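Local coordinates for flagellar motor switch protein FliG (PDB 5TDY) that probably forms part of the switch complex at the base of the flagellar basal body, which answers chemotaxis proteins and helps set the direction of rotation, at residues 8-13 with 47-52; 15-20 with 41-46. One frame throughout, in Å; residues are numbered along the deposited sequence.

In the fold
Two contacts that share helix 8-19 illustrate how the chemistry of a contact can follow its place in a fold. Interaction 2, partly buried, sets the later turns of that helix against the end of helix 33-44 through aliphatic side chains alone, with no hydrogen bond between its segments. Interaction 1, at the surface, ties the opening turns of the same helix to the connection leading into helix 51-66, and does so with a charged side chain and a backbone carbonyl. Along the chain interaction 2 is nested within the loop that interaction 1 closes. The two meet directly within the FliG N-terminal domain: Ala13 packs on Ile43 and Ile46, and Arg10 NH1 bonds to Ile46 O.

Interaction 1: residues 8-13 with 47-52; sequences GRRKAA and GRVTPE
Arg10 and Arg48 meet in a polar surface contact, in which a side chain of helix 8-19 grips the backbone of the connection between helices 33-44 and 51-66. An arginine is thus hydrogen-bonded to the main chain of an interhelical connection in the all-helical N-terminal domain of FliG, and the contact buries little area, 93 Å² in all. In Arg10, CG is anti to the backbone N (chi1 180°), which lets the chain, extended from CG to NE, carry the charge out to the connection. NH2 reaches Arg48 O at 3.0 Å with a bent N-H...O angle of 131°. The oxygen lies at the edge of the guanidinium, almost in its plane, whereas the donor stands 24° off the carbonyl plane. The other nitrogens are also engaged: NH1 bonds to Ile46 O, and NE forms a salt bridge with Glu53 on helix 51-66, which together fix the rotation of the group. With an alanine here, Glu53 would probably lose its cationic mate and the carbonyls of Ile46 and Arg48 their guanidinium donors. Thr50, at the N-cap of helix 51-66, turns OG1 to the backbone N of Glu53, so the helix start that presents this carboxylate is itself capped. Beside the guanidinium, obliquely placed, Val49 brings CA to 4.1 Å and CG2 to 4.3 Å from Arg10 NH2.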
ATOM      1  N   GLY B   8      -9.544   0.995  -9.936  1.00 26.95           N
ATOM      2  CA  GLY B   8      -8.104   1.215  -9.968  1.00 20.68           C
ATOM      3  C   GLY B   8      -7.715   2.683  -9.955  1.00 25.19           C
ATOM      4  O   GLY B   8      -6.621   3.041  -9.504  1.00 20.54           O
ATOM      5  N   ARG B   9      -8.592   3.553 -10.452  1.00 25.34           N
ATOM      6  CA  ARG B   9      -8.313   4.982 -10.405  1.00 25.38           C
ATOM      7  C   ARG B   9      -8.364   5.493  -8.971  1.00 20.97           C
ATOM      8  O   ARG B   9      -7.495   6.265  -8.547  1.00 15.51           O
ATOM      9  CB  ARG B   9      -9.309   5.735 -11.291  1.00 23.88           C
ATOM     10  CG  ARG B   9      -9.147   5.481 -12.795  1.00 26.38           C
ATOM     11  CD  ARG B   9     -10.330   6.047 -13.576  1.00 35.82           C
ATOM     12  NE  ARG B   9     -11.537   5.237 -13.388  1.00 45.15           N
ATOM     13  CZ  ARG B   9     -12.741   5.549 -13.864  1.00 49.92           C
ATOM     14  NH1 ARG B   9     -12.918   6.668 -14.558  1.00 54.23           N
ATOM     15  NH2 ARG B   9     -13.772   4.745 -13.640  1.00 45.61           N
ATOM     16  N   ARG B  10      -9.362   5.049  -8.205  1.00 19.94           N
ATOM     17  CA  ARG B  10      -9.457   5.447  -6.806  1.00 21.18           C
ATOM     18  C   ARG B  10      -8.303   4.882  -5.978  1.00 20.90           C
ATOM     19  O   ARG B  10      -7.824   5.538  -5.042  1.00 13.88           O
ATOM     20  CB  ARG B  10     -10.797   5.003  -6.234  1.00 17.09           C
ATOM     21  CG  ARG B  10     -10.980   5.372  -4.789  1.00 17.39           C
ATOM     22  CD  ARG B  10     -12.415   5.218  -4.343  1.00 21.04           C
ATOM     23  NE  ARG B  10     -12.553   5.571  -2.929  1.00 25.34           N
ATOM     24  CZ  ARG B  10     -12.725   6.813  -2.486  1.00 24.49           C
ATOM     25  NH1 ARG B  10     -12.790   7.819  -3.348  1.00 18.37           N
ATOM     26  NH2 ARG B  10     -12.841   7.045  -1.188  1.00 19.85           N
ATOM     27  N   LYS B  11      -7.871   3.652  -6.277  1.00 19.09           N
ATOM     28  CA  LYS B  11      -6.716   3.097  -5.573  1.00 18.61           C
ATOM     29  C   LYS B  11      -5.501   4.005  -5.720  1.00 12.82           C
ATOM     30  O   LYS B  11      -4.834   4.328  -4.735  1.00 11.78           O
ATOM     31  CB  LYS B  11      -6.395   1.693  -6.082  1.00 18.53           C
ATOM     32  CG  LYS B  11      -7.419   0.645  -5.672  1.00 23.95           C
ATOM     33  CD  LYS B  11      -6.845  -0.743  -5.782  1.00 22.32           C
ATOM     34  CE  LYS B  11      -7.381  -1.465  -6.983  1.00 25.85           C
ATOM     35  NZ  LYS B  11      -7.291  -2.929  -6.750  1.00 31.73           N
ATOM     36  N   ALA B  12      -5.204   4.439  -6.945  1.00 14.03           N
ATOM     37  CA  ALA B  12      -4.062   5.333  -7.133  1.00 14.64           C
ATOM     38  C   ALA B  12      -4.252   6.639  -6.368  1.00 15.27           C
ATOM     39  O   ALA B  12      -3.295   7.185  -5.816  1.00 12.43           O
ATOM     40  CB  ALA B  12      -3.841   5.611  -8.624  1.00 14.72           C
ATOM     41  N   ALA B  13      -5.480   7.162  -6.330  1.00 12.58           N
ATOM     42  CA  ALA B  13      -5.717   8.411  -5.621  1.00 13.56           C
ATOM     43  C   ALA B  13      -5.544   8.230  -4.117  1.00 13.67           C
ATOM     44  O   ALA B  13      -4.977   9.099  -3.444  1.00 10.76           O
ATOM     45  CB  ALA B  13      -7.111   8.951  -5.950  1.00 12.86           C
ATOM     46  N   GLY B  47     -13.032  12.684  -2.041  1.00 20.39           N
ATOM     47  CA  GLY B  47     -13.938  12.670  -0.908  1.00 21.56           C
ATOM     48  C   GLY B  47     -13.294  12.122   0.359  1.00 28.02           C
ATOM     49  O   GLY B  47     -12.097  12.285   0.614  1.00 29.37           O
ATOM     50  N   ARG B  48     -14.121  11.486   1.181  1.00 21.15           N
ATOM     51  CA  ARG B  48     -13.652  10.792   2.371  1.00 31.62           C
ATOM     52  C   ARG B  48     -13.014   9.459   2.005  1.00 24.48           C
ATOM     53  O   ARG B  48     -13.508   8.741   1.132  1.00 23.54           O
ATOM     54  CB  ARG B  48     -14.823  10.548   3.329  1.00 37.13           C
ATOM     55  CG  ARG B  48     -14.656   9.315   4.222  1.00 40.47           C
ATOM     56  CD  ARG B  48     -15.931   8.888   4.961  1.00 44.01           C
ATOM     57  NE  ARG B  48     -16.753  10.032   5.378  1.00 54.06           N
ATOM     58  CZ  ARG B  48     -17.802  10.503   4.699  1.00 47.81           C
ATOM     59  NH1 ARG B  48     -18.472  11.561   5.136  1.00 51.30           N
ATOM     60  NH2 ARG B  48     -18.182   9.914   3.575  1.00 44.72           N
ATOM     61  N   VAL B  49     -11.916   9.130   2.679  1.00 26.89           N
ATOM     62  CA  VAL B  49     -11.257   7.833   2.552  1.00 26.28           C
ATOM     63  C   VAL B  49     -11.527   7.059   3.837  1.00 27.50           C
ATOM     64  O   VAL B  49     -11.194   7.530   4.927  1.00 25.92           O
ATOM     65  CB  VAL B  49      -9.746   7.979   2.296  1.00 21.10           C
ATOM     66  CG1 VAL B  49      -9.056   6.609   2.328  1.00 24.07           C
ATOM     67  CG2 VAL B  49      -9.479   8.650   0.961  1.00 23.31           C
ATOM     68  N   THR B  50     -12.146   5.884   3.721  1.00 28.14           N
ATOM     69  CA  THR B  50     -12.410   5.117   4.926  1.00 28.05           C
ATOM     70  C   THR B  50     -11.124   4.456   5.412  1.00 26.80           C
ATOM     71  O   THR B  50     -10.187   4.259   4.633  1.00 24.40           O
ATOM     72  CB  THR B  50     -13.491   4.073   4.669  1.00 30.91           C
ATOM     73  OG1 THR B  50     -13.044   3.129   3.690  1.00 34.11           O
ATOM     74  CG2 THR B  50     -14.773   4.745   4.180  1.00 34.92           C
ATOM     75  N   PRO B  51     -11.036   4.134   6.706  1.00 25.65           N
ATOM     76  CA  PRO B  51      -9.840   3.425   7.190  1.00 30.05           C
ATOM     77  C   PRO B  51      -9.624   2.092   6.499  1.00 28.40           C
ATOM     78  O   PRO B  51      -8.470   1.679   6.307  1.00 24.20           O
ATOM     79  CB  PRO B  51     -10.113   3.244   8.694  1.00 31.52           C
ATOM     80  CG  PRO B  51     -11.171   4.244   9.028  1.00 29.34           C
ATOM     81  CD  PRO B  51     -12.004   4.384   7.789  1.00 32.59           C
ATOM     82  N   GLU B  52     -10.705   1.419   6.096  1.00 24.14           N
ATOM     83  CA  GLU B  52     -10.588   0.120   5.448  1.00 28.67           C
ATOM     84  C   GLU B  52     -10.115   0.249   4.006  1.00 27.67           C
ATOM     85  O   GLU B  52      -9.324  -0.576   3.542  1.00 24.23           O
ATOM     86  CB  GLU B  52     -11.925  -0.622   5.488  1.00 27.73           C
ATOM     87  CG  GLU B  52     -12.399  -1.003   6.875  1.00 30.85           C
ATOM     88  CD  GLU B  52     -13.064   0.138   7.612  1.00 40.78           C
ATOM     89  OE1 GLU B  52     -13.194   0.040   8.851  1.00 50.46           O
ATOM     90  OE2 GLU B  52     -13.448   1.139   6.962  1.00 39.95           O
TER

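Interaction 2: residues 15-20 with 41-46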
ATOM      1  N   LEU B  15      -3.599   6.094  -2.643  1.00 10.96           N
ATOM      2  CA  LEU B  15      -2.182   5.946  -2.334  1.00 15.14           C
ATOM      3  C   LEU B  15      -1.492   7.299  -2.293  1.00 14.96           C
ATOM      4  O   LEU B  15      -0.716   7.584  -1.368  1.00 10.99           O
ATOM      5  CB  LEU B  15      -1.500   5.023  -3.355  1.00 17.90           C
ATOM      6  CG  LEU B  15      -0.035   4.629  -3.117  1.00 17.38           C
ATOM      7  CD1 LEU B  15       0.066   3.720  -1.907  1.00 15.74           C
ATOM      8  CD2 LEU B  15       0.531   3.934  -4.336  1.00 17.72           C
ATOM      9  N   LEU B  16      -1.773   8.160  -3.279  1.00 10.82           N
ATOM     10  CA  LEU B  16      -1.098   9.455  -3.305  1.00 11.51           C
ATOM     11  C   LEU B  16      -1.558  10.347  -2.157  1.00 10.07           C
ATOM     12  O   LEU B  16      -0.766  11.129  -1.626  1.00 13.70           O
ATOM     13  CB  LEU B  16      -1.313  10.139  -4.657  1.00 12.60           C
ATOM     14  CG  LEU B  16      -0.635   9.402  -5.827  1.00 11.19           C
ATOM     15  CD1 LEU B  16      -1.109   9.972  -7.141  1.00 14.51           C
ATOM     16  CD2 LEU B  16       0.904   9.484  -5.715  1.00 10.60           C
ATOM     17  N   VAL B  17      -2.834  10.278  -1.771  1.00 11.30           N
ATOM     18  CA  VAL B  17      -3.268  11.036  -0.600  1.00 10.01           C
ATOM     19  C   VAL B  17      -2.533  10.544   0.640  1.00 12.21           C
ATOM     20  O   VAL B  17      -2.044  11.341   1.447  1.00 12.20           O
ATOM     21  CB  VAL B  17      -4.796  10.961  -0.440  1.00 12.05           C
ATOM     22  CG1 VAL B  17      -5.224  11.374   0.975  1.00 16.18           C
ATOM     23  CG2 VAL B  17      -5.488  11.880  -1.473  1.00 10.18           C
ATOM     24  N   ALA B  18      -2.389   9.224   0.774  1.00 11.17           N
ATOM     25  CA  ALA B  18      -1.700   8.639   1.927  1.00 15.24           C
ATOM     26  C   ALA B  18      -0.236   9.037   1.986  1.00 15.54           C
ATOM     27  O   ALA B  18       0.355   9.082   3.073  1.00 13.62           O
ATOM     28  CB  ALA B  18      -1.814   7.109   1.883  1.00 16.08           C
ATOM     29  N   LEU B  19       0.381   9.292   0.832  1.00 14.60           N
ATOM     30  CA  LEU B  19       1.770   9.716   0.832  1.00 13.52           C
ATOM     31  C   LEU B  19       1.932  11.143   1.350  1.00 14.78           C
ATOM     32  O   LEU B  19       3.005  11.493   1.848  1.00 13.49           O
ATOM     33  CB  LEU B  19       2.347   9.579  -0.582  1.00 12.90           C
ATOM     34  CG  LEU B  19       2.890   8.190  -0.953  1.00 18.72           C
ATOM     35  CD1 LEU B  19       3.004   8.030  -2.464  1.00 13.94           C
ATOM     36  CD2 LEU B  19       4.227   7.933  -0.297  1.00 13.70           C
ATOM     37  N   GLY B  20       0.884  11.963   1.287  1.00 15.70           N
ATOM     38  CA  GLY B  20       1.020  13.359   1.636  1.00 16.44           C
ATOM     39  C   GLY B  20       1.583  14.143   0.468  1.00 17.44           C
ATOM     40  O   GLY B  20       2.174  13.576  -0.456  1.00 18.22           O
ATOM     41  N   VAL B  41      -7.326  15.235 -10.963  1.00 15.10           N
ATOM     42  CA  VAL B  41      -8.785  15.285 -10.982  1.00 15.98           C
ATOM     43  C   VAL B  41      -9.369  14.168 -10.122  1.00 17.13           C
ATOM     44  O   VAL B  41     -10.354  14.373  -9.401  1.00 16.16           O
ATOM     45  CB  VAL B  41      -9.309  15.227 -12.433  1.00 21.07           C
ATOM     46  CG1 VAL B  41     -10.790  14.875 -12.457  1.00 21.17           C
ATOM     47  CG2 VAL B  41      -9.087  16.579 -13.134  1.00 22.62           C
ATOM     48  N   GLU B  42      -8.790  12.965 -10.186  1.00 18.01           N
ATOM     49  CA  GLU B  42      -9.262  11.895  -9.310  1.00 18.29           C
ATOM     50  C   GLU B  42      -8.988  12.225  -7.848  1.00 15.94           C
ATOM     51  O   GLU B  42      -9.824  11.958  -6.977  1.00 14.41           O
ATOM     52  CB  GLU B  42      -8.605  10.563  -9.674  1.00 20.98           C
ATOM     53  CG  GLU B  42      -9.205   9.895 -10.894  1.00 32.87           C
ATOM     54  CD  GLU B  42     -10.611   9.364 -10.646  1.00 33.58           C
ATOM     55  OE1 GLU B  42     -10.830   8.681  -9.610  1.00 32.66           O
ATOM     56  OE2 GLU B  42     -11.495   9.652 -11.488  1.00 43.50           O
ATOM     57  N   ILE B  43      -7.809  12.770  -7.553  1.00 14.59           N
ATOM     58  CA  ILE B  43      -7.517  13.161  -6.176  1.00 13.10           C
ATOM     59  C   ILE B  43      -8.489  14.233  -5.704  1.00 14.14           C
ATOM     60  O   ILE B  43      -8.976  14.189  -4.567  1.00 14.00           O
ATOM     61  CB  ILE B  43      -6.053  13.618  -6.059  1.00 13.89           C
ATOM     62  CG1 ILE B  43      -5.140  12.425  -6.392  1.00 12.41           C
ATOM     63  CG2 ILE B  43      -5.772  14.180  -4.651  1.00 10.87           C
ATOM     64  CD1 ILE B  43      -3.686  12.805  -6.504  1.00 15.53           C
ATOM     65  N   ALA B  44      -8.812  15.196  -6.578  1.00 12.38           N
ATOM     66  CA  ALA B  44      -9.608  16.347  -6.154  1.00 14.78           C
ATOM     67  C   ALA B  44     -11.014  15.937  -5.754  1.00 13.58           C
ATOM     68  O   ALA B  44     -11.598  16.538  -4.849  1.00 15.68           O
ATOM     69  CB  ALA B  44      -9.665  17.400  -7.262  1.00 13.51           C
ATOM     70  N   ASN B  45     -11.544  14.894  -6.383  1.00 17.47           N
ATOM     71  CA  ASN B  45     -12.883  14.393  -6.126  1.00 16.91           C
ATOM     72  C   ASN B  45     -12.882  13.116  -5.292  1.00 21.94           C
ATOM     73  O   ASN B  45     -13.842  12.346  -5.367  1.00 18.09           O
ATOM     74  CB  ASN B  45     -13.600  14.151  -7.456  1.00 18.50           C
ATOM     75  CG  ASN B  45     -13.778  15.425  -8.248  1.00 24.90           C
ATOM     76  OD1 ASN B  45     -14.572  16.291  -7.875  1.00 28.71           O
ATOM     77  ND2 ASN B  45     -13.022  15.565  -9.333  1.00 20.62           N
ATOM     78  N   ILE B  46     -11.831  12.873  -4.503  1.00 18.60           N
ATOM     79  CA  ILE B  46     -11.721  11.602  -3.796  1.00 17.88           C
ATOM     80  C   ILE B  46     -12.687  11.541  -2.620  1.00 19.59           C
ATOM     81  O   ILE B  46     -13.126  10.453  -2.226  1.00 18.74           O
ATOM     82  CB  ILE B  46     -10.268  11.350  -3.350  1.00 14.45           C
ATOM     83  CG1 ILE B  46     -10.068   9.884  -2.955  1.00 18.20           C
ATOM     84  CG2 ILE B  46      -9.885  12.230  -2.184  1.00 17.36           C
ATOM     85  CD1 ILE B  46      -8.635   9.576  -2.514  1.00 16.56           C
TER
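Leu16, on helix 8-19, meets Ile43 of helix 33-44, the two side chains crossing at about a right angle. Its CD1 lies 3.9 Å from Ile43 CD1, and that same Ile43 methyl also sits 4.0 Å from Leu16 CB. Ile43 reaches so far because CG1 is anti to its carbonyl carbon (chi1 -63°) and the chain then runs on extended. Leu16 is buried further by Ala24 and Val27 of helix 21-28, and Met28 of that helix packs on Ile43. One residue on, Val17 directs its CG2 branch into the contact: this methyl meets Ile43 CG2 at 3.9 Å as the two side chains slide past each other in opposite directions, and Ile46 CD1 at 4.0 Å. This is apolar helix-to-helix packing within the helical FliG N-terminal domain. Leu19, by contrast, packs on an apolar side chain of the chain of another protein. Gly20 is the first residue to leave helical backbone angles, with a positive phi, its N bonded to Val17 O at 3.0 Å, and stands at the N-cap of helix 21-28; a side chain at these backbone angles would jam against the preceding carbonyl oxygen. On the partner segment, just past the end of helix 33-44, Asn45 bonds back through ND2 to Val41 O at 2.9 Å, on the face of that carbonyl opposite to the one used by Asn45 N.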